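Local coordinates for regulatory protein of LacI family (Chloroflexus aggregans, PDB 3BBL) that probably regulates transcription as a LacI-family DNA-binding repressor or activator, sensing a small ligand through a core related to the periplasmic binding proteins, at residues 119-122 / 127-130; 146-151 / 161-166. All coordinates share one frame; numbering follows the deposited sequence.

Interaction 1 (119-122 / 127-130)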
# COMPACT_ATOMS: atom_id res chain seq x y z
N TYR A 119 10.98 25.62 -3.46
CA TYR A 119 9.59 26.02 -3.63
C TYR A 119 9.12 26.82 -2.41
O TYR A 119 8.51 27.88 -2.55
CB TYR A 119 8.69 24.80 -3.82
CG TYR A 119 7.24 25.19 -4.01
CD1 TYR A 119 6.76 25.59 -5.25
CD2 TYR A 119 6.37 25.22 -2.92
CE1 TYR A 119 5.45 26.03 -5.40
CE2 TYR A 119 5.06 25.66 -3.06
CZ TYR A 119 4.61 26.07 -4.30
OH TYR A 119 3.31 26.51 -4.42
N LEU A 120 9.41 26.32 -1.22
CA LEU A 120 9.01 27.02 -0.01
C LEU A 120 9.69 28.40 0.04
O LEU A 120 9.05 29.40 0.34
CB LEU A 120 9.36 26.18 1.23
CG LEU A 120 8.52 24.91 1.35
CD1 LEU A 120 9.11 24.01 2.43
CD2 LEU A 120 7.06 25.27 1.67
N ILE A 121 10.98 28.45 -0.27
CA ILE A 121 11.69 29.73 -0.27
C ILE A 121 11.05 30.68 -1.28
O ILE A 121 10.99 31.89 -1.05
CB ILE A 121 13.18 29.52 -0.61
CG1 ILE A 121 13.85 28.73 0.51
CG2 ILE A 121 13.86 30.84 -0.85
CD1 ILE A 121 15.27 28.35 0.22
N GLY A 122 10.58 30.12 -2.40
CA GLY A 122 9.94 30.92 -3.43
C GLY A 122 8.62 31.52 -2.98
O GLY A 122 8.12 32.45 -3.60
N ARG A 127 11.87 30.52 7.77
CA ARG A 127 12.11 29.66 8.91
C ARG A 127 11.53 28.31 8.52
O ARG A 127 10.35 28.03 8.73
CB ARG A 127 11.45 30.23 10.17
CG ARG A 127 11.99 31.61 10.59
CD ARG A 127 11.66 32.00 12.03
NE ARG A 127 10.22 32.12 12.29
CZ ARG A 127 9.43 33.06 11.79
NH1 ARG A 127 9.91 33.99 11.00
NH2 ARG A 127 8.13 33.05 12.08
N ILE A 128 12.38 27.49 7.92
CA ILE A 128 11.98 26.17 7.45
C ILE A 128 12.69 25.08 8.23
O ILE A 128 13.92 25.04 8.30
CB ILE A 128 12.31 26.00 5.95
CG1 ILE A 128 11.79 27.22 5.18
CG2 ILE A 128 11.71 24.70 5.43
CD1 ILE A 128 12.28 27.32 3.75
N ALA A 129 11.91 24.18 8.81
CA ALA A 129 12.47 23.10 9.58
C ALA A 129 12.31 21.78 8.82
O ALA A 129 11.57 21.71 7.82
CB ALA A 129 11.77 23.02 10.93
N ILE A 130 12.99 20.75 9.29
CA ILE A 130 12.90 19.44 8.66
C ILE A 130 12.89 18.29 9.67
O ILE A 130 13.64 18.28 10.65
CB ILE A 130 14.07 19.24 7.64
CG1 ILE A 130 13.90 17.91 6.91
CG2 ILE A 130 15.42 19.33 8.37
CD1 ILE A 130 14.95 17.69 5.83
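I128, the first residue of strand 128-132, points its side chain at the end of helix 109-123 and meets L120 and I121 there. Its CB bears two branches, and both reach L120. CG2, anti to the backbone N, lies 4.0 Å from L120 CD1. The other branch, CG1, stands anti to the carbonyl carbon (chi1 -49°) and continues almost fully extended (chi2 168°), which carries CD1 out to the helix and to I121 as well. That methyl rests against two consecutive residues of the helix: I128 CD1 is 3.9 Å from I121 CG1 and 4.0 Å from L120 CB. The side chains of I121 and I128 cross at about a right angle, so they meet at a point rather than along their lengths. No hydrogen bond joins the segments; all the contacts are between aliphatic carbons, and their summed buried surface is a modest 119 Å². L120 also reaches A191 of strand 191-194, and A219 and I221 of strand 219-223, while M151 of helix 138-153 touches I128. With L120 CA and I128 CA 8.1 Å apart, this is a helix packed on the strand that follows it, typical of the alpha/beta subdomains of LacI-family and periplasmic-binding-protein folds.

Interaction 2 (146-151 / 161-166)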
# COMPACT_ATOMS: atom_id res chain seq x y z
N GLY A 146 19.70 17.66 0.32
CA GLY A 146 18.99 18.59 -0.55
C GLY A 146 18.50 19.81 0.19
O GLY A 146 18.52 20.93 -0.33
N TYR A 147 18.05 19.59 1.43
CA TYR A 147 17.58 20.66 2.30
C TYR A 147 18.74 21.62 2.60
O TYR A 147 18.62 22.84 2.42
CB TYR A 147 17.04 20.04 3.59
CG TYR A 147 16.80 21.02 4.72
CD1 TYR A 147 15.62 21.75 4.81
CD2 TYR A 147 17.76 21.20 5.72
CE1 TYR A 147 15.40 22.63 5.87
CE2 TYR A 147 17.55 22.07 6.77
CZ TYR A 147 16.37 22.79 6.84
OH TYR A 147 16.16 23.64 7.90
N LEU A 148 19.85 21.07 3.07
CA LEU A 148 21.02 21.87 3.40
C LEU A 148 21.47 22.70 2.20
O LEU A 148 21.77 23.89 2.35
CB LEU A 148 22.17 20.97 3.86
CG LEU A 148 21.85 20.10 5.08
CD1 LEU A 148 23.03 19.19 5.39
CD2 LEU A 148 21.52 20.99 6.27
N GLU A 149 21.50 22.09 1.03
CA GLU A 149 21.91 22.79 -0.19
C GLU A 149 20.99 23.95 -0.53
O GLU A 149 21.46 25.04 -0.86
CB GLU A 149 21.97 21.82 -1.37
CG GLU A 149 23.29 21.13 -1.54
CD GLU A 149 23.24 19.98 -2.54
OE1 GLU A 149 22.61 20.14 -3.61
OE2 GLU A 149 23.83 18.91 -2.24
N ALA A 150 19.69 23.73 -0.48
CA ALA A 150 18.75 24.79 -0.80
C ALA A 150 18.84 25.93 0.21
O ALA A 150 18.84 27.10 -0.17
CB ALA A 150 17.33 24.24 -0.86
N MSE A 151 18.92 25.59 1.49
CA MSE A 151 19.00 26.61 2.53
C MSE A 151 20.31 27.41 2.37
O MSE A 151 20.31 28.64 2.43
CB MSE A 151 18.91 25.97 3.93
CG MSE A 151 17.63 25.24 4.24
SE MSE A 151 16.03 26.46 4.11
CE MSE A 151 16.17 27.12 5.98
N GLY A 161 18.39 23.52 15.83
CA GLY A 161 17.11 23.36 16.49
C GLY A 161 16.00 23.04 15.51
O GLY A 161 14.94 22.57 15.91
N TYR A 162 16.25 23.28 14.23
CA TYR A 162 15.28 23.02 13.16
C TYR A 162 15.51 21.70 12.43
O TYR A 162 14.81 21.38 11.48
CB TYR A 162 15.31 24.12 12.12
CG TYR A 162 14.55 25.37 12.47
CD1 TYR A 162 14.45 26.41 11.55
CD2 TYR A 162 13.93 25.51 13.72
CE1 TYR A 162 13.74 27.56 11.84
CE2 TYR A 162 13.21 26.67 14.03
CZ TYR A 162 13.12 27.69 13.08
OH TYR A 162 12.39 28.82 13.32
N ILE A 163 16.52 20.94 12.85
CA ILE A 163 16.81 19.67 12.22
C ILE A 163 16.62 18.60 13.26
O ILE A 163 17.49 18.38 14.10
CB ILE A 163 18.26 19.63 11.68
CG1 ILE A 163 18.45 20.75 10.66
CG2 ILE A 163 18.56 18.29 11.04
CD1 ILE A 163 19.85 20.83 10.10
N LEU A 164 15.48 17.94 13.22
CA LEU A 164 15.18 16.90 14.20
C LEU A 164 15.26 15.52 13.54
O LEU A 164 14.60 15.26 12.54
CB LEU A 164 13.79 17.15 14.80
CG LEU A 164 13.52 18.60 15.23
CD1 LEU A 164 12.14 18.71 15.83
CD2 LEU A 164 14.56 19.05 16.25
N ARG A 165 16.08 14.65 14.11
CA ARG A 165 16.27 13.30 13.58
C ARG A 165 15.55 12.24 14.40
O ARG A 165 15.58 12.28 15.63
CB ARG A 165 17.76 12.98 13.54
CG ARG A 165 18.58 13.87 12.64
CD ARG A 165 20.04 13.59 12.88
NE ARG A 165 20.94 14.31 11.99
CZ ARG A 165 21.22 13.93 10.74
NH1 ARG A 165 20.65 12.85 10.23
NH2 ARG A 165 22.07 14.64 10.02
N GLY A 166 14.93 11.29 13.72
CA GLY A 166 14.21 10.24 14.39
C GLY A 166 13.57 9.27 13.41
O GLY A 166 13.75 9.38 12.19
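The beta-alpha-beta unit of strand 128-132, helix 138-153 and strand 163-165 is closed here, where Y147 and L148 of its helix meet I163 and Y162 at its second strand. I163 and Y147 carry the contact about equally. I163 CG1 lies 4.2 Å from Y147 CE2, approaching the ring obliquely, and I163 CD1 is 4.2 Å from L148 CD2. The extended isoleucine chain (chi2 178°) places that terminal methyl against the leucine branch, and the two side chains cross at about a right angle. The ring of Y147 swings out from the helix with CG anti to the backbone N (chi1 166°), bringing its OH beside Y162 CB at 4.3 Å. Within the helix, M151, a selenomethionine, lays CG 3.7 Å above the plane of the Y147 ring and over its centre, backing one face. The Y147 hydroxyl is satisfied by a hydrogen bond to I128 O, and that of Y162 by R187 O. No hydrogen bond crosses between the segments, whose contacts are van der Waals packing. Helix 138-153 follows strand 128-132 and leads to its parallel neighbour 163-165, a beta-alpha-beta crossover as in the Rossmann-like subdomains of this family.

Overall arrangement
Both interactions pack a helix on the same sheet, whose strands 128-132 and 163-165 are parallel neighbours, and their centres lie 10 Å apart. Interaction 1 is the more buried, with purely aliphatic partners beside the inner strand; interaction 2 is partly buried, uses an aromatic ring and lies at an outermost strand of the sheet within this chain. The first packs helix 109-123, the second helix 138-153, and these helices touch through V117 against Y147, A150 and M151. The link between the contacts runs both through the Y147 hydroxyl, bonded to strand 128-132, and directly from strand to strand, by a probable backbone hydrogen bond, I130 N to Y162 O at 2.9 Å.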